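Local coordinates for alkylpurine DNA glycosylase AlkC (PDB 5VI0), which removes alkylated purine bases from DNA as a base excision repair glycosylase that works without flipping the damaged nucleotide out of the helix, at residues Tyr196-Val201 against Thr230-Arg235; Gly245-Leu250 against Gly357-Ser362; Val297-Asp302 against His349-Leu354; Phe315-Phe320 against Gln328-Glu333. All coordinates share one frame; numbering follows the deposited sequence.

Interaction 1: Tyr196-Val201 against Thr230-Arg235; sequences YVRKSV and TAWIAR. With P4K (polyethylene glycol), chain G; nucleotides of chain F.
A cation-pi contact between R198 and W232, backed by apolar side chains, joins helices 195-209 and 228-237 of the all-helical domain beside the abasic-site analogue. R198 CZ lies 4.7 Å from the centroid of the W232 five-membered ring, 15° off its normal, which places the charge over the face. The guanidinium is not stacked flat: its plane stands 83° from that of the ring and presents an edge, with NE nearest. W232 holds CG anti to its backbone N (chi1 -168°), and this sends the six-membered ring across to the other helix, where CZ3 comes 3.5 Å from R198 O and CH2 3.7 Å from K199 CG. On the buried side, I233 CD1 touches R198 CG and I233 CG2 packs 3.7 Å from V201 CG1. Sugar atom O4' of 3DR7 in chain F meets W232 CZ2 at the indole edge, 3.5 Å away, and K199 CE at 3.2 Å. A leucine in place of W232 would probably leave the R198 guanidinium without its aromatic face and open a gap beside this sugar. A helix pair that offers an indole edge and a lysine to the DNA backbone is consistent with the HEAT-like DNA-binding surface of the AlkC/AlkD family.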
# COMPACT_ATOMS: atom_id res chain seq x y z
N TYR A 196 -11.39 7.06 4.22
CA TYR A 196 -10.04 7.54 3.96
C TYR A 196 -9.05 6.92 4.93
O TYR A 196 -7.99 6.43 4.52
CB TYR A 196 -10.01 9.06 4.07
CG TYR A 196 -8.71 9.76 3.70
CD1 TYR A 196 -7.99 9.41 2.56
CD2 TYR A 196 -8.24 10.83 4.47
CE1 TYR A 196 -6.83 10.09 2.22
CE2 TYR A 196 -7.09 11.50 4.14
CZ TYR A 196 -6.40 11.13 3.03
OH TYR A 196 -5.26 11.82 2.73
N VAL A 197 -9.39 6.94 6.23
CA VAL A 197 -8.57 6.26 7.23
C VAL A 197 -8.53 4.76 6.97
O VAL A 197 -7.45 4.15 7.00
CB VAL A 197 -9.09 6.56 8.65
CG1 VAL A 197 -8.30 5.76 9.69
CG2 VAL A 197 -9.03 8.06 8.95
N ARG A 198 -9.69 4.15 6.68
CA ARG A 198 -9.75 2.69 6.54
C ARG A 198 -8.85 2.20 5.41
O ARG A 198 -8.15 1.20 5.57
CB ARG A 198 -11.19 2.21 6.31
CG ARG A 198 -12.04 2.32 7.54
CD ARG A 198 -13.39 1.61 7.47
NE ARG A 198 -14.01 1.57 6.16
CZ ARG A 198 -14.93 2.42 5.71
NH1 ARG A 198 -15.34 3.43 6.44
NH2 ARG A 198 -15.45 2.24 4.50
N LYS A 199 -8.83 2.90 4.27
CA LYS A 199 -7.86 2.55 3.23
C LYS A 199 -6.45 2.53 3.80
O LYS A 199 -5.70 1.56 3.61
CB LYS A 199 -7.94 3.55 2.07
CG LYS A 199 -9.30 3.62 1.41
CD LYS A 199 -9.28 4.60 0.26
CE LYS A 199 -10.57 4.56 -0.53
NZ LYS A 199 -10.91 5.90 -1.13
N SER A 200 -6.08 3.59 4.52
CA SER A 200 -4.72 3.71 5.03
C SER A 200 -4.37 2.56 5.96
O SER A 200 -3.28 1.97 5.85
CB SER A 200 -4.56 5.06 5.74
OG SER A 200 -3.22 5.27 6.12
N VAL A 201 -5.26 2.21 6.89
CA VAL A 201 -4.99 1.07 7.77
C VAL A 201 -4.74 -0.19 6.95
O VAL A 201 -3.79 -0.93 7.19
CB VAL A 201 -6.13 0.85 8.77
CG1 VAL A 201 -5.83 -0.38 9.63
CG2 VAL A 201 -6.31 2.07 9.63
N THR A 230 -14.36 -2.73 10.57
CA THR A 230 -13.27 -3.68 10.76
C THR A 230 -13.24 -4.72 9.65
O THR A 230 -12.17 -5.06 9.12
CB THR A 230 -13.42 -4.35 12.12
OG1 THR A 230 -13.50 -3.35 13.13
CG2 THR A 230 -12.26 -5.27 12.41
N ALA A 231 -14.40 -5.26 9.29
CA ALA A 231 -14.44 -6.26 8.22
C ALA A 231 -13.90 -5.69 6.92
O ALA A 231 -13.12 -6.35 6.22
CB ALA A 231 -15.88 -6.77 8.05
N TRP A 232 -14.30 -4.45 6.58
CA TRP A 232 -13.75 -3.78 5.40
C TRP A 232 -12.23 -3.75 5.45
O TRP A 232 -11.55 -4.12 4.48
CB TRP A 232 -14.33 -2.37 5.28
CG TRP A 232 -14.06 -1.68 3.95
CD1 TRP A 232 -14.94 -1.53 2.91
CD2 TRP A 232 -12.83 -1.03 3.53
NE1 TRP A 232 -14.33 -0.84 1.87
CE2 TRP A 232 -13.04 -0.53 2.23
CE3 TRP A 232 -11.57 -0.86 4.13
CZ2 TRP A 232 -12.05 0.15 1.52
CZ3 TRP A 232 -10.59 -0.19 3.41
CH2 TRP A 232 -10.83 0.30 2.12
N ILE A 233 -11.67 -3.33 6.58
CA ILE A 233 -10.22 -3.21 6.70
C ILE A 233 -9.56 -4.57 6.56
O ILE A 233 -8.48 -4.69 5.97
CB ILE A 233 -9.85 -2.54 8.04
CG1 ILE A 233 -10.22 -1.05 8.01
CG2 ILE A 233 -8.35 -2.74 8.37
CD1 ILE A 233 -10.21 -0.38 9.39
N ALA A 234 -10.19 -5.62 7.08
CA ALA A 234 -9.58 -6.94 7.03
C ALA A 234 -9.47 -7.44 5.59
O ALA A 234 -8.40 -7.87 5.16
CB ALA A 234 -10.38 -7.92 7.89
N ARG A 235 -10.57 -7.38 4.83
CA ARG A 235 -10.55 -7.80 3.44
C ARG A 235 -9.44 -7.12 2.64
O ARG A 235 -8.71 -7.77 1.88
CB ARG A 235 -11.91 -7.54 2.79
CG ARG A 235 -11.93 -7.74 1.27
CD ARG A 235 -13.37 -7.71 0.75
NE ARG A 235 -14.06 -6.52 1.24
CZ ARG A 235 -14.07 -5.36 0.59
NH1 ARG A 235 -13.44 -5.26 -0.57
NH2 ARG A 235 -14.71 -4.31 1.10
O1 P4K G . -11.70 13.26 2.78
C1 P4K G . -11.02 13.01 1.57
C2 P4K G . -9.50 12.88 1.78
O2 P4K G . -8.80 13.45 0.70
C3 P4K G . -7.69 14.26 1.01
C4 P4K G . -7.67 15.51 0.10
O3 P4K G . -7.10 16.64 0.73
C5 P4K G . -7.87 17.83 0.78
C6 P4K G . -8.47 18.15 -0.60
O4 P4K G . -8.03 19.41 -1.05
C7 P4K G . -8.04 19.65 -2.44
C8 P4K G . -7.53 18.43 -3.22
O5 P4K G . -7.82 18.60 -4.59
C9 P4K G . -6.71 18.68 -5.45
C10 P4K G . -6.25 17.30 -5.93
O6 P4K G . -5.10 16.82 -5.27
C11 P4K G . -5.33 15.69 -4.46
C12 P4K G . -4.05 14.86 -4.28
O7 P4K G . -3.71 14.88 -2.91
C13 P4K G . -2.34 14.89 -2.58
C14 P4K G . -1.94 13.49 -2.11
O8 P4K G . -0.55 13.34 -2.01
C15 P4K G . 0.16 13.11 -3.20
C16 P4K G . -0.23 11.75 -3.77
C17 P4K G . 0.14 10.54 -5.75
C18 P4K G . 1.25 9.57 -6.18
C19 P4K G . 2.07 7.53 -5.28
C20 P4K G . 2.27 6.31 -6.18
C21 P4K G . 0.51 4.66 -6.33
C22 P4K G . -0.99 4.95 -6.20
C23 P4K G . -2.66 4.76 -7.89
C24 P4K G . -2.43 4.21 -9.30
C25 P4K G . -1.59 5.87 -10.73
C26 P4K G . -2.01 6.68 -11.95
C27 P4K G . -2.37 8.95 -11.48
C28 P4K G . -3.42 9.95 -11.96
C29 P4K G . -5.20 9.43 -13.45
C30 P4K G . -6.54 8.69 -13.50
O10 P4K G . 0.96 8.29 -5.69
O11 P4K G . 1.04 5.90 -6.74
O12 P4K G . -1.71 4.13 -7.08
O13 P4K G . -2.71 5.17 -10.28
O14 P4K G . -2.91 7.66 -11.53
O15 P4K G . -4.66 9.32 -12.16
O9 P4K G . 0.67 11.41 -4.79
O5' 3DR F 7 -8.58 1.75 -1.84
P 3DR F 7 -7.31 2.51 -2.51
OP1 3DR F 7 -7.72 3.79 -3.19
OP2 3DR F 7 -6.27 2.75 -1.45
C2' 3DR F 7 -12.76 0.16 -2.74
C5' 3DR F 7 -9.29 0.89 -2.67
C4' 3DR F 7 -10.62 0.60 -2.03
O4' 3DR F 7 -11.21 1.63 -1.53
C1' 3DR F 7 -12.70 1.50 -1.97
C3' 3DR F 7 -11.56 0.09 -3.25
O3' 3DR F 7 -11.10 -1.26 -3.53

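Interaction 2: Gly245-Leu250 against Gly357-Ser362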
# COMPACT_ATOMS: atom_id res chain seq x y z
N GLY A 245 -3.75 -17.28 -2.21
CA GLY A 245 -4.43 -18.47 -1.74
C GLY A 245 -3.97 -18.89 -0.36
O GLY A 245 -3.90 -20.10 -0.07
N ASN A 246 -3.64 -17.93 0.50
CA ASN A 246 -3.33 -18.22 1.89
C ASN A 246 -4.56 -18.80 2.59
O ASN A 246 -5.61 -18.15 2.66
CB ASN A 246 -2.86 -16.96 2.60
CG ASN A 246 -2.53 -17.21 4.05
OD1 ASN A 246 -3.41 -17.28 4.90
ND2 ASN A 246 -1.24 -17.38 4.34
N THR A 247 -4.41 -20.00 3.14
CA THR A 247 -5.54 -20.72 3.73
C THR A 247 -6.15 -19.94 4.89
O THR A 247 -7.38 -19.81 4.99
CB THR A 247 -5.07 -22.10 4.19
OG1 THR A 247 -4.85 -22.91 3.03
CG2 THR A 247 -6.11 -22.75 5.10
N ARG A 248 -5.30 -19.41 5.78
CA ARG A 248 -5.82 -18.68 6.93
C ARG A 248 -6.58 -17.43 6.50
O ARG A 248 -7.63 -17.11 7.06
CB ARG A 248 -4.68 -18.35 7.89
CG ARG A 248 -4.06 -19.62 8.51
CD ARG A 248 -2.76 -19.34 9.26
NE ARG A 248 -3.00 -18.44 10.38
CZ ARG A 248 -2.05 -17.85 11.09
NH1 ARG A 248 -0.75 -18.05 10.81
NH2 ARG A 248 -2.40 -17.05 12.10
N ALA A 249 -6.08 -16.73 5.47
CA ALA A 249 -6.78 -15.55 4.97
C ALA A 249 -8.13 -15.92 4.36
O ALA A 249 -9.13 -15.23 4.60
CB ALA A 249 -5.91 -14.81 3.94
N LEU A 250 -8.16 -17.00 3.57
CA LEU A 250 -9.42 -17.44 2.96
C LEU A 250 -10.45 -17.82 4.02
O LEU A 250 -11.63 -17.46 3.90
CB LEU A 250 -9.16 -18.60 2.01
CG LEU A 250 -8.40 -18.23 0.73
CD1 LEU A 250 -7.97 -19.49 -0.02
CD2 LEU A 250 -9.22 -17.30 -0.16
N GLY A 357 -11.22 -23.20 -0.20
CA GLY A 357 -10.18 -22.50 0.51
C GLY A 357 -9.27 -23.38 1.34
O GLY A 357 -8.51 -22.86 2.16
N GLU A 358 -9.31 -24.70 1.15
CA GLU A 358 -8.40 -25.59 1.84
C GLU A 358 -7.55 -26.29 0.80
O GLU A 358 -8.05 -26.72 -0.24
CB GLU A 358 -9.18 -26.60 2.71
CG GLU A 358 -8.32 -27.68 3.39
CD GLU A 358 -9.14 -28.80 4.06
OE1 GLU A 358 -9.18 -28.85 5.31
OE2 GLU A 358 -9.74 -29.63 3.34
N ARG A 359 -6.25 -26.37 1.05
CA ARG A 359 -5.34 -27.06 0.14
C ARG A 359 -5.59 -28.56 0.23
O ARG A 359 -5.48 -29.14 1.31
CB ARG A 359 -3.90 -26.72 0.49
CG ARG A 359 -2.82 -27.51 -0.24
CD ARG A 359 -1.48 -26.82 0.02
NE ARG A 359 -1.74 -25.42 0.34
CZ ARG A 359 -0.83 -24.54 0.75
NH1 ARG A 359 0.44 -24.90 0.90
NH2 ARG A 359 -1.19 -23.29 1.01
N LEU A 360 -5.92 -29.19 -0.89
CA LEU A 360 -6.25 -30.61 -0.89
C LEU A 360 -5.17 -31.49 -1.47
O LEU A 360 -5.17 -32.70 -1.20
CB LEU A 360 -7.53 -30.86 -1.68
CG LEU A 360 -8.65 -31.36 -0.79
CD1 LEU A 360 -8.96 -30.30 0.25
CD2 LEU A 360 -9.84 -31.63 -1.65
N GLY A 361 -4.26 -30.94 -2.25
CA GLY A 361 -3.19 -31.75 -2.82
C GLY A 361 -2.19 -30.85 -3.49
O GLY A 361 -2.42 -29.65 -3.67
N SER A 362 -1.07 -31.43 -3.86
CA SER A 362 -0.03 -30.67 -4.52
C SER A 362 0.64 -31.54 -5.56
O SER A 362 0.82 -32.75 -5.37
CB SER A 362 1.01 -30.14 -3.53
OG SER A 362 0.41 -29.25 -2.60
O HOH W 1 -5.69 -25.79 4.12
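L250 and G357 meet at the junction between the helical domain and the C-terminal beta domain, where an N-capped helix, 247-252, rests against the turn of the beta-hairpin formed by strands 347-355 and 358-368. The apolar part of the contact is small. L250 keeps CD1 anti to its CA (chi2 170°), and the extended branch reaches to 3.8 Å from G357 CA; L354 and I242 also touch this leucine. The approach is close on the hairpin side, since a CB built on G357 would lie only 3.3 Å from L250 CB, and the positive phi of G357 by itself already favours a glycine.

Direct polar contacts across the junction are loose. The R359 guanidinium turns an edge to G245 O, with NH2 4.3 Å away, and the same NH2 is 4.2 Å from T247 OG1; T247 OG1 stands 3.8 Å from G357 O. No direct hydrogen bond spans the two segments, and a water takes up part of that task.

Capping of two successive helices shapes the helical side. G245, with a phi of 70°, closes the preceding helix 239-243 in a Schellman motif. N246 then starts the next one: its OD1 accepts from A249 N at 2.8 Å with an N-H...O angle of 156°, the donor lying in the carbonyl plane on a lone pair. R248, on the far side of the turn, forms a salt bridge with E221. The water bridge completes the joint: one molecule lies 3.2 Å from T247 OG1 and accepts from R359 N at 3.2 Å.

Interaction 3: Val297-Asp302 against His349-Leu354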
# COMPACT_ATOMS: atom_id res chain seq x y z
N VAL A 297 -13.49 -24.42 -6.46
CA VAL A 297 -12.27 -25.15 -6.74
C VAL A 297 -11.30 -24.23 -7.48
O VAL A 297 -11.63 -23.71 -8.55
CB VAL A 297 -12.54 -26.42 -7.56
CG1 VAL A 297 -11.27 -27.22 -7.71
CG2 VAL A 297 -13.65 -27.24 -6.94
N ASP A 298 -10.12 -24.05 -6.92
CA ASP A 298 -9.09 -23.19 -7.48
C ASP A 298 -7.77 -23.94 -7.46
O ASP A 298 -7.66 -25.02 -6.89
CB ASP A 298 -8.94 -21.87 -6.69
CG ASP A 298 -10.21 -21.04 -6.70
OD1 ASP A 298 -10.94 -21.05 -7.71
OD2 ASP A 298 -10.49 -20.38 -5.67
N TYR A 299 -6.75 -23.35 -8.09
CA TYR A 299 -5.40 -23.87 -7.93
C TYR A 299 -4.40 -22.71 -7.88
O TYR A 299 -4.65 -21.62 -8.40
CB TYR A 299 -5.04 -24.87 -9.04
CG TYR A 299 -4.85 -24.29 -10.41
CD1 TYR A 299 -5.92 -23.92 -11.19
CD2 TYR A 299 -3.57 -24.11 -10.92
CE1 TYR A 299 -5.73 -23.39 -12.46
CE2 TYR A 299 -3.37 -23.59 -12.18
CZ TYR A 299 -4.45 -23.23 -12.95
OH TYR A 299 -4.24 -22.71 -14.21
N ALA A 300 -3.29 -22.95 -7.22
CA ALA A 300 -2.27 -21.93 -7.08
C ALA A 300 -0.95 -22.47 -7.57
O ALA A 300 -0.62 -23.64 -7.36
CB ALA A 300 -2.14 -21.45 -5.63
N ILE A 301 -0.21 -21.62 -8.26
CA ILE A 301 1.14 -21.91 -8.71
C ILE A 301 2.08 -21.06 -7.86
O ILE A 301 1.92 -19.84 -7.78
CB ILE A 301 1.30 -21.60 -10.21
CG1 ILE A 301 0.27 -22.41 -11.00
CG2 ILE A 301 2.72 -21.91 -10.67
CD1 ILE A 301 0.43 -22.33 -12.52
N ASP A 302 3.03 -21.71 -7.19
CA ASP A 302 4.12 -20.98 -6.54
C ASP A 302 5.12 -20.63 -7.63
O ASP A 302 6.07 -21.36 -7.89
CB ASP A 302 4.78 -21.79 -5.44
CG ASP A 302 3.87 -22.05 -4.31
OD1 ASP A 302 2.88 -21.31 -4.18
OD2 ASP A 302 4.14 -23.00 -3.55
N HIS A 349 8.09 -25.48 -9.84
CA HIS A 349 6.84 -24.75 -9.65
C HIS A 349 5.81 -25.67 -9.00
O HIS A 349 5.19 -26.50 -9.67
CB HIS A 349 6.33 -24.20 -10.98
CG HIS A 349 7.13 -23.05 -11.48
ND1 HIS A 349 8.45 -23.16 -11.84
CD2 HIS A 349 6.79 -21.75 -11.68
CE1 HIS A 349 8.90 -21.98 -12.24
NE2 HIS A 349 7.91 -21.11 -12.15
N VAL A 350 5.61 -25.49 -7.70
CA VAL A 350 4.61 -26.28 -6.99
C VAL A 350 3.22 -25.79 -7.36
O VAL A 350 2.99 -24.58 -7.55
CB VAL A 350 4.86 -26.20 -5.47
CG1 VAL A 350 3.81 -27.02 -4.71
CG2 VAL A 350 6.27 -26.66 -5.14
N VAL A 351 2.27 -26.72 -7.44
CA VAL A 351 0.89 -26.44 -7.81
C VAL A 351 -0.01 -27.05 -6.75
O VAL A 351 0.02 -28.26 -6.53
CB VAL A 351 0.55 -27.02 -9.20
CG1 VAL A 351 -0.91 -26.76 -9.54
CG2 VAL A 351 1.46 -26.41 -10.24
N HIS A 352 -0.82 -26.22 -6.09
CA HIS A 352 -1.75 -26.68 -5.06
C HIS A 352 -3.17 -26.61 -5.59
O HIS A 352 -3.53 -25.66 -6.29
CB HIS A 352 -1.67 -25.83 -3.78
CG HIS A 352 -0.28 -25.51 -3.35
ND1 HIS A 352 0.47 -26.36 -2.57
CD2 HIS A 352 0.50 -24.43 -3.59
CE1 HIS A 352 1.65 -25.82 -2.34
NE2 HIS A 352 1.70 -24.65 -2.96
N VAL A 353 -3.98 -27.60 -5.23
CA VAL A 353 -5.40 -27.58 -5.53
C VAL A 353 -6.17 -27.18 -4.27
O VAL A 353 -5.97 -27.75 -3.19
CB VAL A 353 -5.88 -28.93 -6.06
CG1 VAL A 353 -7.40 -28.90 -6.24
CG2 VAL A 353 -5.18 -29.21 -7.36
N LEU A 354 -7.04 -26.19 -4.42
CA LEU A 354 -7.82 -25.63 -3.32
C LEU A 354 -9.29 -25.96 -3.54
O LEU A 354 -9.83 -25.69 -4.61
CB LEU A 354 -7.64 -24.11 -3.22
CG LEU A 354 -6.34 -23.55 -2.62
CD1 LEU A 354 -5.16 -23.88 -3.49
CD2 LEU A 354 -6.43 -22.05 -2.46
O HOH W 2 7.22 -23.58 -6.73
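H349 opens the pairing with V297-D302, adjacent antiparallel strands in the sheet of the C-terminal beta-sandwich domain, by setting its ring edge against I301: CD2 lies 4.2 Å from I301 CG2. V350 O then accepts from D302 N at 2.9 Å, and a water that accepts from V350 N and donates to D302 O stands in for the second bond of this pair. V351 forms a non-hydrogen-bonded pair with I301 and joins Y299, I301 and V353 on the face that packs toward strands 278-287 and 327-335. Y299 has CG between its backbone N and carbonyl carbon (chi1 71°), which lays the ring alongside V351, with CD2 4.0 Å from V351 CG1; its hydroxyl bonds to Q334.

H352 and A300 make a hydrogen-bonded pair, with H352 N to A300 O and A300 N to H352 O both 2.9 Å. On the other face the H352 ring crosses toward D302: NE2 donates to D302 OD2 at 3.0 Å, at 162°. The acceptor lies near the ring plane, but the nitrogen approaches from 41° above the carboxylate plane. ND1 bonds to S362, so both ring nitrogens are engaged and the ring's rotation is fixed. V353 faces Y299 in a second non-hydrogen-bonded pair. L354 exchanges two bonds with D298, and its carbonyl O has two partners: D298 N at 2.8 Å and a CA-H...O contact from V297 CA at 3.3 Å.

Interaction 4: Phe315-Phe320 against Gln328-Glu333. With nucleotides of chain E.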
# COMPACT_ATOMS: atom_id res chain seq x y z
N PHE A 315 -5.56 -19.27 -9.55
CA PHE A 315 -6.48 -19.27 -10.69
C PHE A 315 -7.76 -20.03 -10.35
O PHE A 315 -7.75 -20.96 -9.53
CB PHE A 315 -5.82 -19.89 -11.92
CG PHE A 315 -4.51 -19.25 -12.29
CD1 PHE A 315 -3.32 -19.72 -11.77
CD2 PHE A 315 -4.48 -18.15 -13.13
CE1 PHE A 315 -2.13 -19.12 -12.07
CE2 PHE A 315 -3.28 -17.55 -13.45
CZ PHE A 315 -2.10 -18.04 -12.92
N LYS A 316 -8.87 -19.64 -11.00
CA LYS A 316 -10.16 -20.29 -10.80
C LYS A 316 -10.32 -21.48 -11.73
O LYS A 316 -10.04 -21.39 -12.93
CB LYS A 316 -11.30 -19.30 -11.05
CG LYS A 316 -11.38 -18.19 -10.03
CD LYS A 316 -12.74 -17.52 -10.03
CE LYS A 316 -12.77 -16.39 -9.00
NZ LYS A 316 -12.07 -16.77 -7.72
N LEU A 317 -10.77 -22.60 -11.17
CA LEU A 317 -11.11 -23.81 -11.93
C LEU A 317 -12.61 -23.96 -12.13
O LEU A 317 -13.08 -23.98 -13.27
CB LEU A 317 -10.55 -25.05 -11.23
CG LEU A 317 -9.09 -25.33 -11.54
CD1 LEU A 317 -8.49 -26.37 -10.58
CD2 LEU A 317 -8.96 -25.77 -13.00
N LYS A 318 -13.38 -24.06 -11.05
CA LYS A 318 -14.78 -24.44 -11.21
C LYS A 318 -15.53 -24.15 -9.92
O LYS A 318 -15.02 -24.43 -8.83
CB LYS A 318 -14.87 -25.93 -11.56
CG LYS A 318 -16.22 -26.42 -12.01
CD LYS A 318 -16.12 -27.88 -12.41
CE LYS A 318 -17.44 -28.44 -12.93
NZ LYS A 318 -17.82 -27.89 -14.25
N ALA A 319 -16.73 -23.60 -10.05
CA ALA A 319 -17.65 -23.44 -8.93
C ALA A 319 -18.95 -24.15 -9.29
O ALA A 319 -19.65 -23.74 -10.22
CB ALA A 319 -17.91 -21.96 -8.63
N PHE A 320 -19.29 -25.19 -8.54
CA PHE A 320 -20.36 -26.08 -8.96
C PHE A 320 -20.85 -26.85 -7.75
O PHE A 320 -20.32 -26.72 -6.64
CB PHE A 320 -19.86 -27.03 -10.05
CG PHE A 320 -18.93 -28.08 -9.53
CD1 PHE A 320 -17.70 -27.73 -8.99
CD2 PHE A 320 -19.29 -29.42 -9.55
CE1 PHE A 320 -16.84 -28.68 -8.49
CE2 PHE A 320 -18.45 -30.37 -9.05
CZ PHE A 320 -17.22 -30.01 -8.51
N GLN A 328 -16.44 -35.60 -10.02
CA GLN A 328 -16.31 -34.58 -11.05
C GLN A 328 -14.84 -34.55 -11.44
O GLN A 328 -14.00 -34.13 -10.64
CB GLN A 328 -16.79 -33.21 -10.56
CG GLN A 328 -16.56 -32.08 -11.54
CD GLN A 328 -17.16 -32.37 -12.91
OE1 GLN A 328 -18.38 -32.44 -13.06
NE2 GLN A 328 -16.31 -32.57 -13.91
N HIS A 329 -14.52 -35.02 -12.64
CA HIS A 329 -13.17 -34.85 -13.15
C HIS A 329 -12.95 -33.40 -13.57
O HIS A 329 -13.82 -32.78 -14.18
CB HIS A 329 -12.90 -35.78 -14.33
CG HIS A 329 -11.47 -35.78 -14.75
ND1 HIS A 329 -10.46 -36.17 -13.90
CD2 HIS A 329 -10.87 -35.37 -15.89
CE1 HIS A 329 -9.30 -36.03 -14.52
NE2 HIS A 329 -9.52 -35.55 -15.73
N ILE A 330 -11.78 -32.87 -13.24
CA ILE A 330 -11.44 -31.48 -13.53
C ILE A 330 -10.11 -31.45 -14.28
O ILE A 330 -9.15 -32.12 -13.88
CB ILE A 330 -11.36 -30.64 -12.24
CG1 ILE A 330 -12.73 -30.66 -11.56
CG2 ILE A 330 -10.98 -29.20 -12.57
CD1 ILE A 330 -12.85 -29.83 -10.29
N ARG A 331 -10.07 -30.67 -15.36
CA ARG A 331 -8.93 -30.57 -16.26
C ARG A 331 -8.77 -29.12 -16.70
O ARG A 331 -9.74 -28.42 -16.99
CB ARG A 331 -9.11 -31.49 -17.47
CG ARG A 331 -8.13 -31.26 -18.61
CD ARG A 331 -8.39 -32.21 -19.78
NE ARG A 331 -8.61 -33.57 -19.28
CZ ARG A 331 -7.64 -34.42 -18.96
NH1 ARG A 331 -7.93 -35.63 -18.51
NH2 ARG A 331 -6.36 -34.05 -19.09
N ARG A 332 -7.53 -28.66 -16.75
CA ARG A 332 -7.24 -27.29 -17.14
C ARG A 332 -5.90 -27.29 -17.84
O ARG A 332 -4.93 -27.84 -17.31
CB ARG A 332 -7.22 -26.34 -15.93
CG ARG A 332 -6.55 -24.97 -16.16
CD ARG A 332 -7.38 -24.13 -17.13
NE ARG A 332 -8.78 -24.08 -16.74
CZ ARG A 332 -9.29 -23.17 -15.91
NH1 ARG A 332 -8.51 -22.24 -15.39
NH2 ARG A 332 -10.58 -23.21 -15.59
N GLU A 333 -5.86 -26.71 -19.03
CA GLU A 333 -4.60 -26.45 -19.73
C GLU A 333 -4.18 -25.01 -19.49
O GLU A 333 -5.01 -24.09 -19.54
CB GLU A 333 -4.74 -26.71 -21.22
CG GLU A 333 -3.46 -26.52 -22.00
CD GLU A 333 -3.66 -26.65 -23.50
OE1 GLU A 333 -4.23 -25.71 -24.11
OE2 GLU A 333 -3.26 -27.69 -24.06
P DA E 2 -8.96 -16.14 -12.71
OP1 DA E 2 -8.76 -17.60 -12.56
OP2 DA E 2 -8.81 -15.20 -11.57
O5' DA E 2 -7.93 -15.54 -13.78
C5' DA E 2 -7.81 -16.14 -15.05
C4' DA E 2 -6.77 -15.38 -15.86
O4' DA E 2 -7.31 -14.10 -16.25
C3' DA E 2 -5.45 -15.10 -15.14
O3' DA E 2 -4.36 -15.33 -16.04
C2' DA E 2 -5.58 -13.64 -14.66
C1' DA E 2 -6.61 -13.03 -15.61
N9 DA E 2 -7.60 -12.16 -14.96
C8 DA E 2 -7.88 -12.07 -13.62
N7 DA E 2 -8.84 -11.20 -13.35
C5 DA E 2 -9.23 -10.71 -14.59
C6 DA E 2 -10.20 -9.76 -15.00
N6 DA E 2 -11.01 -9.11 -14.16
N1 DA E 2 -10.30 -9.51 -16.31
C2 DA E 2 -9.50 -10.14 -17.16
N3 DA E 2 -8.56 -11.05 -16.91
C4 DA E 2 -8.47 -11.30 -15.59
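R332 reaches across from strand 327-335 to strand 310-322, grips the carbonyl of K316 and sets one guanidinium face against L317. The two segments are not paired through their backbones: their axes stay 8.1 Å apart at closest approach, so every contact involves at least one side chain. The R332 chain folds back at chi2 (67°) and again at chi3, which brings the guanidinium edge to K316 O. NH1 donates to that oxygen at 3.0 Å with an N-H...O angle of 141°, and NH2 adds a weak bond at 3.3 Å. The L317 and R332 side chains run antiparallel past one another, putting L317 CD2 over the centre of one guanidinium face and 3.5 Å from R332 CB. The same methyl meets I330 CG2 at 4.0 Å. With an alanine in place of R332, K316 O would probably lose both N-H donors and L317 CD2 the flat group it lies over.

At the other end, Q328 lies against F320, with its CG 3.6 Å from F320 CE2 and the amide and ring planes 86° apart. K318 runs roughly perpendicular to Q328 and holds CE over one face of the F320 ring and 3.9 Å from Q328 CD.

K316 also touches DNA: its N donates almost straight to OP1 of DA2 in chain E at 2.6 Å, and the edge of the F315 ring meets the sugar of the same nucleotide. L317 and K318 both face V297, a classic beta bulge, here in an outer strand of a beta-sandwich domain that contacts the DNA backbone.

Overall arrangement
Interaction 1 comes first along the chain, within the helical domain; interaction 2 then ties the last helix to the beta domain, and its loop encloses interaction 3, which in turn encloses interaction 4. The centres of interactions 1 and 2 are about 23 Å apart and the two do not touch. Interactions 2 and 3, centres about 9 Å apart, meet through neighbouring strands 347-355 and 358-368, where V353 pairs with L360. Interactions 3 and 4, centres about 12 Å apart, join through strands 293-304 and 310-322. Interactions 2, 3 and 4 all reach one sheet. DNA is touched at interactions 1 and 4, one in the helical and one in the beta domain, centres about 32 Å apart.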